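Local coordinates for protein glutamine cyclotransferase (Xanthomonas campestris, PDB 3MBR) that probably catalyses the cyclisation of N-terminal glutamine in peptides to pyroglutamate, and holds a calcium ion within its beta-propeller fold, at residues L163-V166 with R171-R174; Y9-R14 with Q189-D194; N165-S170 with N203-G208. The protein carries 1 engineered substitution. All coordinates share one frame; numbering follows the deposited sequence.

Contact 1. Residues L163-V166 with R171-R174; sequences LANV and RIAR
Residues 163-166 and 171-174 face each other in a beta hairpin, the two middle strands of a four-stranded antiparallel propeller blade, joined by a four-residue loop. Their short axes approach to 4.5 Å and run 150° apart. Ala164 and Ala173 form a hydrogen-bonded pair: Ala164 N donates a hydrogen bond to Ala173 O at 3.0 Å, and Ala173 N donates one to Ala164 O at 2.8 Å. Nearer the loop, Val166 N bonds to Arg171 O at 2.8 Å, whereas the return bond from Arg171 N to Val166 O is long at 3.5 Å and weak. Both alanine carbonyls also receive CA-H...O contacts, one of them from Leu163 CA to Ala173 O at 3.3 Å. Leu163, Asn165, Ile172 and Arg174 share one face of the blade. There Ile172 has CG1 beside its backbone N (chi1 -66°), which leaves CG2 to meet Leu163 CB at 3.8 Å. Its other branch, CG1, lies 3.7 Å from Asn165 OD1, the two side chains crossing at about a right angle. Asn165 ND2 is hydrogen-bonded to Asn153 OD1 of the neighbouring strand 152-158. Leu163 and Arg174 run side by side, pointing the same way; the guanidinium of Arg174 continues to a salt bridge with Glu161 and a hydrogen bond to Gln7. On the other face sit Ala164, Val166, Arg171 and Ala173, where Val166 CG2 approaches Ala173 CB only loosely. Strand 152-158, which carries calcium ligands Glu154, Leu155 and Glu156, flanks the hairpin on one side, and strand 182-187 flanks it on the other, the up-and-down meander of a beta-propeller blade.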
ATOM      1  N   LEU A 163      -5.325  -4.282  -5.955  1.00 19.40           N
ATOM      2  CA  LEU A 163      -4.029  -4.061  -6.597  1.00 17.91           C
ATOM      3  C   LEU A 163      -2.970  -4.398  -5.566  1.00 17.64           C
ATOM      4  O   LEU A 163      -3.053  -4.010  -4.378  1.00 17.57           O
ATOM      5  CB  LEU A 163      -3.827  -2.612  -6.995  1.00 17.90           C
ATOM      6  CG  LEU A 163      -4.727  -2.045  -8.124  1.00 22.45           C
ATOM      7  CD1 LEU A 163      -4.263  -0.701  -8.629  1.00 22.02           C
ATOM      8  CD2 LEU A 163      -5.013  -2.965  -9.205  1.00 27.20           C
ATOM      9  N   ALA A 164      -1.941  -5.104  -5.994  1.00 16.76           N
ATOM     10  CA  ALA A 164      -0.833  -5.475  -5.082  1.00 16.89           C
ATOM     11  C   ALA A 164       0.483  -5.266  -5.791  1.00 17.48           C
ATOM     12  O   ALA A 164       0.683  -5.755  -6.918  1.00 19.11           O
ATOM     13  CB  ALA A 164      -0.966  -6.978  -4.707  1.00 19.65           C
ATOM     14  N   ASN A 165       1.375  -4.525  -5.139  1.00 17.48           N
ATOM     15  CA  ASN A 165       2.733  -4.424  -5.702  1.00 18.07           C
ATOM     16  C   ASN A 165       3.560  -5.657  -5.462  1.00 18.73           C
ATOM     17  O   ASN A 165       3.539  -6.195  -4.343  1.00 20.52           O
ATOM     18  CB  ASN A 165       3.476  -3.251  -5.049  1.00 19.38           C
ATOM     19  CG  ASN A 165       4.728  -2.882  -5.793  1.00 22.42           C
ATOM     20  OD1 ASN A 165       4.662  -2.483  -6.968  1.00 28.34           O
ATOM     21  ND2 ASN A 165       5.890  -2.964  -5.124  1.00 22.96           N
ATOM     22  N   VAL A 166       4.291  -6.091  -6.507  1.00 22.13           N
ATOM     23  CA  VAL A 166       5.196  -7.223  -6.484  1.00 26.17           C
ATOM     24  C   VAL A 166       6.625  -6.558  -6.754  1.00 26.29           C
ATOM     25  O   VAL A 166       7.129  -6.312  -7.925  1.00 27.98           O
ATOM     26  CB  VAL A 166       4.930  -8.120  -7.723  1.00 26.84           C
ATOM     27  CG1 VAL A 166       5.695  -9.327  -7.531  1.00 31.74           C
ATOM     28  CG2 VAL A 166       3.414  -8.450  -7.870  1.00 29.31           C
ATOM     29  N   ARG A 171       6.081  -4.763 -10.873  1.00 22.57           N
ATOM     30  CA  ARG A 171       4.765  -4.888 -11.388  1.00 21.94           C
ATOM     31  C   ARG A 171       3.750  -4.723 -10.321  1.00 20.72           C
ATOM     32  O   ARG A 171       3.976  -5.116  -9.150  1.00 21.54           O
ATOM     33  CB  ARG A 171       4.581  -6.253 -12.091  1.00 25.65           C
ATOM     34  CG  ARG A 171       5.360  -6.349 -13.385  1.00 29.61           C
ATOM     35  CD  ARG A 171       5.267  -7.752 -13.955  1.00 33.89           C
ATOM     36  NE  ARG A 171       6.242  -7.961 -15.031  1.00 42.01           N
ATOM     37  CZ  ARG A 171       6.112  -8.710 -16.090  1.00 50.49           C
ATOM     38  NH1 ARG A 171       4.958  -9.370 -16.352  1.00 55.22           N
ATOM     39  NH2 ARG A 171       7.162  -8.754 -16.913  1.00 48.29           N
ATOM     40  N   ILE A 172       2.591  -4.193 -10.715  1.00 18.80           N
ATOM     41  CA  ILE A 172       1.394  -4.304  -9.843  1.00 18.19           C
ATOM     42  C   ILE A 172       0.521  -5.374 -10.435  1.00 17.85           C
ATOM     43  O   ILE A 172       0.345  -5.459 -11.703  1.00 21.22           O
ATOM     44  CB  ILE A 172       0.710  -2.947  -9.835  1.00 18.81           C
ATOM     45  CG1 ILE A 172       1.682  -1.914  -9.125  1.00 20.24           C
ATOM     46  CG2 ILE A 172      -0.693  -3.044  -9.167  1.00 21.31           C
ATOM     47  CD1 ILE A 172       1.102  -0.519  -9.130  1.00 24.91           C
ATOM     48  N   ALA A 173       0.015  -6.274  -9.613  1.00 18.22           N
ATOM     49  CA  ALA A 173      -0.968  -7.264 -10.007  1.00 18.51           C
ATOM     50  C   ALA A 173      -2.363  -6.708  -9.769  1.00 19.38           C
ATOM     51  O   ALA A 173      -2.633  -6.204  -8.661  1.00 19.08           O
ATOM     52  CB  ALA A 173      -0.773  -8.478  -9.130  1.00 21.28           C
ATOM     53  N   ARG A 174      -3.284  -6.782 -10.755  1.00 21.39           N
ATOM     54  CA  ARG A 174      -4.723  -6.512 -10.498  1.00 21.96           C
ATOM     55  C   ARG A 174      -5.325  -7.872 -10.232  1.00 23.93           C
ATOM     56  O   ARG A 174      -5.257  -8.761 -11.118  1.00 25.74           O
ATOM     57  CB  ARG A 174      -5.372  -5.911 -11.736  1.00 25.27           C
ATOM     58  CG  ARG A 174      -5.068  -4.595 -11.916  1.00 30.73           C
ATOM     59  CD  ARG A 174      -5.719  -4.036 -13.235  1.00 37.98           C
ATOM     60  NE  ARG A 174      -7.084  -4.492 -13.423  1.00 34.12           N
ATOM     61  CZ  ARG A 174      -7.724  -4.985 -14.520  1.00 32.00           C
ATOM     62  NH1 ARG A 174      -8.972  -5.398 -14.359  1.00 31.33           N
ATOM     63  NH2 ARG A 174      -7.258  -5.057 -15.793  1.00 31.59           N
TER

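Contact 2. Residues Y9-R14 with Q189-D194; sequences YRVVKR and QALVPD
Tyr9, Val11, Ala190 and Leu191 meet where the first strand of the chain lies beside a loop between two propeller blades. Strand 9-16 is the outermost strand of a blade whose other three strands come from the end of the chain, the Velcro closure of a beta-propeller, and it pairs there with strand 227-233. Residues 189-194 belong to the link from the outer strand 182-187 of the preceding blade to the inner strand 206-212 of the closing one. The backbones stay well apart: even the nearest CA atoms, those of Val11 and Leu191, are separated by 9.4 Å. The polar part of the contact is a water that joins Tyr9 OH to Ala190 N. This water lies at the edge of the Tyr9 ring and in its plane, 2.6 Å from OH. It accepts a hydrogen bond from Ala190 N over 2.9 Å, tying the phenol to the start of the turn in which Val192 N bonds back to Gln189 O. The apolar part centres on Leu191, a buried side chain that also touches Trp225. Leu191 lies alongside Tyr9 and Val11 and points the opposite way to both. Its CD2 meets Val11 CG2 at 3.9 Å, and its CD1 comes obliquely to the Tyr9 ring, 4.3 Å from CE1. Tyr9 reaches across because its CG sits between backbone N and carbonyl carbon (chi1 72°), which brings OH against Ala190 and Leu191; the Tyr9 side chain also touches Leu188. Around the phenol oxygen the two kinds of contact converge: besides the bridging water, OH of Tyr9 has the methyl CB of Ala190 at 3.5 Å and Leu191 CG at 4.0 Å.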
ATOM      1  N   TYR A   9      -0.605   1.865 -19.261  1.00 25.69           N
ATOM      2  CA  TYR A   9      -0.958   2.999 -18.426  1.00 25.09           C
ATOM      3  C   TYR A   9      -0.363   4.235 -19.010  1.00 26.88           C
ATOM      4  O   TYR A   9       0.539   4.135 -19.874  1.00 29.74           O
ATOM      5  CB  TYR A   9      -0.448   2.811 -16.964  1.00 24.20           C
ATOM      6  CG  TYR A   9       1.053   2.945 -16.845  1.00 25.77           C
ATOM      7  CD1 TYR A   9       1.638   4.141 -16.454  1.00 27.42           C
ATOM      8  CD2 TYR A   9       1.889   1.876 -17.251  1.00 25.98           C
ATOM      9  CE1 TYR A   9       3.045   4.306 -16.403  1.00 27.29           C
ATOM     10  CE2 TYR A   9       3.286   1.981 -17.187  1.00 28.72           C
ATOM     11  CZ  TYR A   9       3.879   3.202 -16.800  1.00 28.97           C
ATOM     12  OH  TYR A   9       5.237   3.307 -16.777  1.00 35.27           O
ATOM     13  N   ARG A  10      -0.859   5.378 -18.539  1.00 26.19           N
ATOM     14  CA  ARG A  10      -0.228   6.637 -18.829  1.00 27.61           C
ATOM     15  C   ARG A  10      -0.040   7.450 -17.583  1.00 24.76           C
ATOM     16  O   ARG A  10      -0.824   7.355 -16.677  1.00 24.12           O
ATOM     17  CB  ARG A  10      -0.946   7.440 -19.872  1.00 32.60           C
ATOM     18  CG  ARG A  10      -2.204   7.957 -19.576  1.00 33.38           C
ATOM     19  CD  ARG A  10      -2.771   8.825 -20.817  1.00 40.21           C
ATOM     20  NE  ARG A  10      -4.094   9.215 -20.382  1.00 41.10           N
ATOM     21  CZ  ARG A  10      -4.408  10.331 -19.706  1.00 43.63           C
ATOM     22  NH1 ARG A  10      -3.491  11.277 -19.458  1.00 43.46           N
ATOM     23  NH2 ARG A  10      -5.679  10.493 -19.261  1.00 40.68           N
ATOM     24  N   VAL A  11       1.022   8.237 -17.561  1.00 24.26           N
ATOM     25  CA  VAL A  11       1.270   9.177 -16.475  1.00 23.69           C
ATOM     26  C   VAL A  11       0.417  10.405 -16.759  1.00 24.49           C
ATOM     27  O   VAL A  11       0.601  11.083 -17.786  1.00 27.91           O
ATOM     28  CB  VAL A  11       2.743   9.530 -16.328  1.00 23.73           C
ATOM     29  CG1 VAL A  11       2.982  10.599 -15.338  1.00 24.42           C
ATOM     30  CG2 VAL A  11       3.586   8.274 -15.971  1.00 25.33           C
ATOM     31  N   VAL A  12      -0.513  10.693 -15.867  1.00 22.59           N
ATOM     32  CA  VAL A  12      -1.333  11.890 -15.945  1.00 24.23           C
ATOM     33  C   VAL A  12      -0.515  13.111 -15.460  1.00 24.21           C
ATOM     34  O   VAL A  12      -0.514  14.189 -16.101  1.00 25.95           O
ATOM     35  CB  VAL A  12      -2.638  11.722 -15.067  1.00 24.37           C
ATOM     36  CG1 VAL A  12      -3.466  12.995 -15.003  1.00 26.80           C
ATOM     37  CG2 VAL A  12      -3.456  10.521 -15.461  1.00 28.41           C
ATOM     38  N   LYS A  13       0.074  12.993 -14.284  1.00 21.59           N
ATOM     39  CA  LYS A  13       0.702  14.096 -13.627  1.00 20.81           C
ATOM     40  C   LYS A  13       1.775  13.624 -12.674  1.00 20.92           C
ATOM     41  O   LYS A  13       1.591  12.584 -12.063  1.00 20.76           O
ATOM     42  CB  LYS A  13      -0.379  14.959 -12.891  1.00 22.59           C
ATOM     43  CG  LYS A  13       0.136  16.245 -12.403  1.00 21.78           C
ATOM     44  CD  LYS A  13      -1.116  17.120 -12.040  1.00 23.82           C
ATOM     45  CE  LYS A  13      -0.721  18.422 -11.349  1.00 25.66           C
ATOM     46  NZ  LYS A  13      -1.933  19.362 -11.118  1.00 26.49           N
ATOM     47  N   ARG A  14       2.846  14.418 -12.567  1.00 22.50           N
ATOM     48  CA  ARG A  14       3.927  14.144 -11.583  1.00 21.84           C
ATOM     49  C   ARG A  14       3.727  15.139 -10.516  1.00 22.04           C
ATOM     50  O   ARG A  14       3.518  16.346 -10.805  1.00 26.17           O
ATOM     51  CB  ARG A  14       5.331  14.277 -12.211  1.00 25.24           C
ATOM     52  CG  ARG A  14       5.429  13.300 -13.369  1.00 30.45           C
ATOM     53  CD  ARG A  14       6.700  13.503 -14.273  1.00 37.70           C
ATOM     54  NE  ARG A  14       6.565  12.596 -15.449  1.00 48.13           N
ATOM     55  CZ  ARG A  14       7.325  11.529 -15.721  1.00 55.07           C
ATOM     56  NH1 ARG A  14       8.419  11.232 -14.983  1.00 58.32           N
ATOM     57  NH2 ARG A  14       7.010  10.775 -16.783  1.00 57.52           N
ATOM     58  N   GLN A 189       8.014  -0.402 -14.448  1.00 29.69           N
ATOM     59  CA  GLN A 189       9.514  -0.284 -14.386  1.00 33.97           C
ATOM     60  C   GLN A 189       9.968   1.125 -14.820  1.00 32.93           C
ATOM     61  O   GLN A 189      11.054   1.637 -14.345  1.00 35.68           O
ATOM     62  CB  GLN A 189      10.171  -1.343 -15.291  1.00 37.12           C
ATOM     63  CG  GLN A 189       9.684  -1.302 -16.781  1.00 45.40           C
ATOM     64  CD  GLN A 189      10.297  -2.366 -17.719  1.00 56.38           C
ATOM     65  OE1 GLN A 189      11.194  -3.120 -17.332  1.00 62.17           O
ATOM     66  NE2 GLN A 189       9.790  -2.431 -18.962  1.00 59.07           N
ATOM     67  N   ALA A 190       9.273   1.735 -15.787  1.00 33.16           N
ATOM     68  CA  ALA A 190       9.617   3.093 -16.239  1.00 34.45           C
ATOM     69  C   ALA A 190       9.681   4.188 -15.120  1.00 34.79           C
ATOM     70  O   ALA A 190      10.474   5.147 -15.216  1.00 37.70           O
ATOM     71  CB  ALA A 190       8.707   3.578 -17.466  1.00 35.11           C
ATOM     72  N   LEU A 191       8.962   3.965 -14.028  1.00 31.48           N
ATOM     73  CA  LEU A 191       8.878   4.928 -12.941  1.00 32.60           C
ATOM     74  C   LEU A 191       9.834   4.651 -11.811  1.00 32.91           C
ATOM     75  O   LEU A 191       9.983   5.484 -10.919  1.00 35.52           O
ATOM     76  CB  LEU A 191       7.453   4.852 -12.363  1.00 29.34           C
ATOM     77  CG  LEU A 191       6.280   5.068 -13.376  1.00 32.13           C
ATOM     78  CD1 LEU A 191       4.965   5.143 -12.639  1.00 30.75           C
ATOM     79  CD2 LEU A 191       6.452   6.315 -14.247  1.00 38.92           C
ATOM     80  N   VAL A 192      10.388   3.468 -11.751  1.00 36.14           N
ATOM     81  CA  VAL A 192      11.253   3.068 -10.653  1.00 37.86           C
ATOM     82  C   VAL A 192      12.606   3.835 -10.878  1.00 41.07           C
ATOM     83  O   VAL A 192      13.161   3.866 -12.031  1.00 39.94           O
ATOM     84  CB  VAL A 192      11.283   1.505 -10.499  1.00 39.95           C
ATOM     85  CG1 VAL A 192      12.214   1.044  -9.308  1.00 40.90           C
ATOM     86  CG2 VAL A 192       9.885   0.962 -10.263  1.00 36.20           C
ATOM     87  N   PRO A 193      13.085   4.567  -9.849  1.00 42.45           N
ATOM     88  CA  PRO A 193      14.260   5.450 -10.038  1.00 47.43           C
ATOM     89  C   PRO A 193      15.450   4.736 -10.591  1.00 53.37           C
ATOM     90  O   PRO A 193      16.192   5.328 -11.412  1.00 54.24           O
ATOM     91  CB  PRO A 193      14.576   5.914  -8.623  1.00 45.78           C
ATOM     92  CG  PRO A 193      13.229   6.051  -8.027  1.00 40.41           C
ATOM     93  CD  PRO A 193      12.425   4.864  -8.551  1.00 40.72           C
ATOM     94  N   ASP A 194      15.669   3.495 -10.176  1.00 57.36           N
ATOM     95  CA  ASP A 194      16.674   2.742 -10.929  1.00 62.49           C
ATOM     96  C   ASP A 194      16.545   1.237 -10.868  1.00 63.93           C
ATOM     97  O   ASP A 194      17.194   0.560 -10.070  1.00 64.37           O
ATOM     98  CB  ASP A 194      18.106   3.281 -10.719  1.00 64.55           C
ATOM     99  CG  ASP A 194      18.890   2.533  -9.669  1.00 66.64           C
ATOM    100  OD1 ASP A 194      18.353   2.211  -8.566  1.00 67.12           O
ATOM    101  OD2 ASP A 194      20.075   2.308  -9.963  1.00 68.21           O
TER
HETATM  102  O   HOH W   1       6.725   1.155 -17.063  1.00 21.52           O

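Contact 3. Residues N165-S170 with N203-G208; sequences NVWLTS and NDVLNG
Trp167 and Val205 bring their CA atoms to 6.4 Å and Asn165 and Asn207 theirs to 7.2 Å, so the two backbones pass near each other without pairing as strands. Residues 165-166 end a middle strand of one blade before its hairpin loop, and 206-208 begin the innermost strand of the next. An inverse gamma turn centred on Asp204 precedes that strand, and a classic bulge, in which Asn207 and Gly208 both face Thr221, lies near its start. Leu206 and Asn165 cross at an oblique angle. With CG anti to the backbone N (chi1 -166°), Asn165 directs its amide at Leu206, and OD1 comes to rest 3.6 Å from the methyl CD2. Its ND2 is 3.1 Å from Leu206 O, but the angle is too poor for a hydrogen bond. Asn153, on the inner strand 152-158, mediates instead: its OD1 takes a hydrogen bond from Asn165 ND2, and its ND2 gives one to Leu206 O. The second meeting is apolar. Val205 CG1 reaches the Trp167 indole obliquely, 4.1 Å from CE3, and lies 4.2 Å from Trp167 CB. The indole then leads away from Val205; Leu168 CB lies over one face toward its rim, and NE1 bonds to Asn151 OD1. The single amide of Asn153 therefore serves both Asn165 ND2 and the Leu206 carbonyl next to calcium ligand Glu154, and of its two bonds the one to Leu206 crosses between adjacent blades, while Val205 and Trp167 add only light apolar contact.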
ATOM      1  N   ASN A 165       1.375  -4.525  -5.139  1.00 17.48           N
ATOM      2  CA  ASN A 165       2.733  -4.424  -5.702  1.00 18.07           C
ATOM      3  C   ASN A 165       3.560  -5.657  -5.462  1.00 18.73           C
ATOM      4  O   ASN A 165       3.539  -6.195  -4.343  1.00 20.52           O
ATOM      5  CB  ASN A 165       3.476  -3.251  -5.049  1.00 19.38           C
ATOM      6  CG  ASN A 165       4.728  -2.882  -5.793  1.00 22.42           C
ATOM      7  OD1 ASN A 165       4.662  -2.483  -6.968  1.00 28.34           O
ATOM      8  ND2 ASN A 165       5.890  -2.964  -5.124  1.00 22.96           N
ATOM      9  N   VAL A 166       4.291  -6.091  -6.507  1.00 22.13           N
ATOM     10  CA  VAL A 166       5.196  -7.223  -6.484  1.00 26.17           C
ATOM     11  C   VAL A 166       6.625  -6.558  -6.754  1.00 26.29           C
ATOM     12  O   VAL A 166       7.129  -6.312  -7.925  1.00 27.98           O
ATOM     13  CB  VAL A 166       4.930  -8.120  -7.723  1.00 26.84           C
ATOM     14  CG1 VAL A 166       5.695  -9.327  -7.531  1.00 31.74           C
ATOM     15  CG2 VAL A 166       3.414  -8.450  -7.870  1.00 29.31           C
ATOM     16  N   TRP A 167       7.252  -6.148  -5.702  1.00 24.56           N
ATOM     17  CA  TRP A 167       8.480  -5.417  -5.841  1.00 27.39           C
ATOM     18  C   TRP A 167       9.556  -6.145  -6.520  1.00 28.99           C
ATOM     19  O   TRP A 167      10.426  -5.508  -7.048  1.00 28.55           O
ATOM     20  CB  TRP A 167       9.017  -4.938  -4.456  1.00 28.02           C
ATOM     21  CG  TRP A 167       9.534  -6.112  -3.494  1.00 28.79           C
ATOM     22  CD1 TRP A 167       8.798  -6.900  -2.564  1.00 33.60           C
ATOM     23  CD2 TRP A 167      10.924  -6.540  -3.364  1.00 28.14           C
ATOM     24  NE1 TRP A 167       9.688  -7.773  -1.875  1.00 33.31           N
ATOM     25  CE2 TRP A 167      10.963  -7.600  -2.402  1.00 32.46           C
ATOM     26  CE3 TRP A 167      12.117  -6.182  -4.051  1.00 28.80           C
ATOM     27  CZ2 TRP A 167      12.161  -8.216  -2.055  1.00 30.59           C
ATOM     28  CZ3 TRP A 167      13.344  -6.818  -3.661  1.00 27.56           C
ATOM     29  CH2 TRP A 167      13.339  -7.789  -2.734  1.00 28.41           C
ATOM     30  N   LEU A 168       9.588  -7.479  -6.442  1.00 30.01           N
ATOM     31  CA  LEU A 168      10.723  -8.071  -7.043  1.00 31.49           C
ATOM     32  C   LEU A 168      10.568  -8.172  -8.556  1.00 31.86           C
ATOM     33  O   LEU A 168      11.573  -8.420  -9.242  1.00 28.99           O
ATOM     34  CB  LEU A 168      11.219  -9.345  -6.371  1.00 39.04           C
ATOM     35  CG  LEU A 168      10.186 -10.341  -6.321  1.00 36.97           C
ATOM     36  CD1 LEU A 168      10.442 -11.089  -7.558  1.00 45.02           C
ATOM     37  CD2 LEU A 168      10.498 -11.134  -4.929  1.00 38.56           C
ATOM     38  N   THR A 169       9.372  -7.881  -9.066  1.00 30.80           N
ATOM     39  CA  THR A 169       9.271  -7.842 -10.528  1.00 32.73           C
ATOM     40  C   THR A 169       8.902  -6.432 -11.046  1.00 30.08           C
ATOM     41  O   THR A 169       8.861  -6.270 -12.292  1.00 33.25           O
ATOM     42  CB  THR A 169       8.180  -8.782 -11.093  1.00 33.83           C
ATOM     43  OG1 THR A 169       8.037  -8.500 -12.487  1.00 44.75           O
ATOM     44  CG2 THR A 169       6.917  -8.442 -10.523  1.00 30.87           C
ATOM     45  N   SER A 170       8.774  -5.438 -10.133  1.00 27.23           N
ATOM     46  CA  SER A 170       8.337  -4.002 -10.501  1.00 27.18           C
ATOM     47  C   SER A 170       6.825  -3.785 -11.104  1.00 26.64           C
ATOM     48  O   SER A 170       6.327  -2.720 -11.624  1.00 31.99           O
ATOM     49  CB  SER A 170       9.434  -3.358 -11.398  1.00 31.37           C
ATOM     50  OG  SER A 170      10.664  -3.371 -10.640  1.00 34.95           O
ATOM     51  N   ASN A 203      15.481  -0.720  -0.631  1.00 30.34           N
ATOM     52  CA  ASN A 203      16.082   0.247  -1.621  1.00 30.74           C
ATOM     53  C   ASN A 203      14.912   1.098  -2.183  1.00 27.77           C
ATOM     54  O   ASN A 203      13.859   1.034  -1.622  1.00 28.76           O
ATOM     55  CB  ASN A 203      16.875  -0.496  -2.728  1.00 31.08           C
ATOM     56  CG  ASN A 203      18.225  -0.935  -2.242  1.00 35.24           C
ATOM     57  OD1 ASN A 203      18.680  -2.023  -2.582  1.00 33.78           O
ATOM     58  ND2 ASN A 203      18.901  -0.093  -1.416  1.00 39.11           N
ATOM     59  N   ASP A 204      15.044   1.763  -3.354  1.00 27.38           N
ATOM     60  CA  ASP A 204      13.953   2.709  -3.749  1.00 27.24           C
ATOM     61  C   ASP A 204      12.775   2.050  -4.504  1.00 27.52           C
ATOM     62  O   ASP A 204      12.478   2.389  -5.705  1.00 28.44           O
ATOM     63  CB  ASP A 204      14.567   3.919  -4.537  1.00 27.97           C
ATOM     64  CG  ASP A 204      15.613   4.720  -3.737  1.00 31.15           C
ATOM     65  OD1 ASP A 204      16.150   5.748  -4.293  1.00 36.63           O
ATOM     66  OD2 ASP A 204      15.944   4.348  -2.573  1.00 35.08           O
ATOM     67  N   VAL A 205      12.161   1.055  -3.845  1.00 27.65           N
ATOM     68  CA  VAL A 205      11.132   0.250  -4.456  1.00 26.42           C
ATOM     69  C   VAL A 205       9.833   1.033  -4.413  1.00 21.88           C
ATOM     70  O   VAL A 205       9.579   1.887  -3.505  1.00 20.96           O
ATOM     71  CB  VAL A 205      10.882  -1.083  -3.746  1.00 27.72           C
ATOM     72  CG1 VAL A 205      12.037  -2.110  -4.016  1.00 30.68           C
ATOM     73  CG2 VAL A 205      10.649  -0.908  -2.275  1.00 28.47           C
ATOM     74  N   LEU A 206       8.934   0.735  -5.364  1.00 21.67           N
ATOM     75  CA  LEU A 206       7.524   1.195  -5.284  1.00 19.57           C
ATOM     76  C   LEU A 206       6.955   0.637  -3.994  1.00 19.30           C
ATOM     77  O   LEU A 206       7.180  -0.560  -3.667  1.00 21.01           O
ATOM     78  CB  LEU A 206       6.753   0.683  -6.532  1.00 21.38           C
ATOM     79  CG  LEU A 206       5.403   1.405  -6.817  1.00 22.71           C
ATOM     80  CD1 LEU A 206       4.983   1.281  -8.289  1.00 25.62           C
ATOM     81  CD2 LEU A 206       4.240   0.929  -5.984  1.00 24.59           C
ATOM     82  N   ASN A 207       6.253   1.455  -3.249  1.00 17.15           N
ATOM     83  CA  ASN A 207       5.770   0.965  -1.963  1.00 16.41           C
ATOM     84  C   ASN A 207       4.520   1.694  -1.543  1.00 15.73           C
ATOM     85  O   ASN A 207       4.058   1.532  -0.408  1.00 18.28           O
ATOM     86  CB  ASN A 207       6.861   1.062  -0.896  1.00 17.84           C
ATOM     87  CG  ASN A 207       6.823  -0.039   0.048  1.00 20.36           C
ATOM     88  OD1 ASN A 207       7.915  -0.528   0.346  1.00 29.31           O
ATOM     89  ND2 ASN A 207       5.691  -0.332   0.642  1.00 27.51           N
ATOM     90  N   GLY A 208       3.922   2.518  -2.408  1.00 15.71           N
ATOM     91  CA  GLY A 208       2.716   3.260  -2.023  1.00 16.08           C
ATOM     92  C   GLY A 208       1.781   3.249  -3.218  1.00 15.30           C
ATOM     93  O   GLY A 208       2.229   3.691  -4.313  1.00 16.19           O
TER

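Overall arrangement
Contacts 1 and 3 share Asn165 and Val166 on strand 161-166, and their centres lie 9 Å apart: contact 1 works within a blade, contact 3 between that blade and the closing one. The centre of contact 2 lies about 17 Å from the centre of the chain, those of contacts 1 and 3 about 10 Å. Its nearest atoms are about 6 Å from contact 1, without touching, but it meets contact 3 directly, with Pro193 CD 3.8 Å from Asp204 O. Residues 189-194 lie near the start of one interblade link and 203-205 at its end. The calcium ion is about 8 Å from the Leu163 side chain of contact 1 and about 9 Å from that of Leu206 in contact 3.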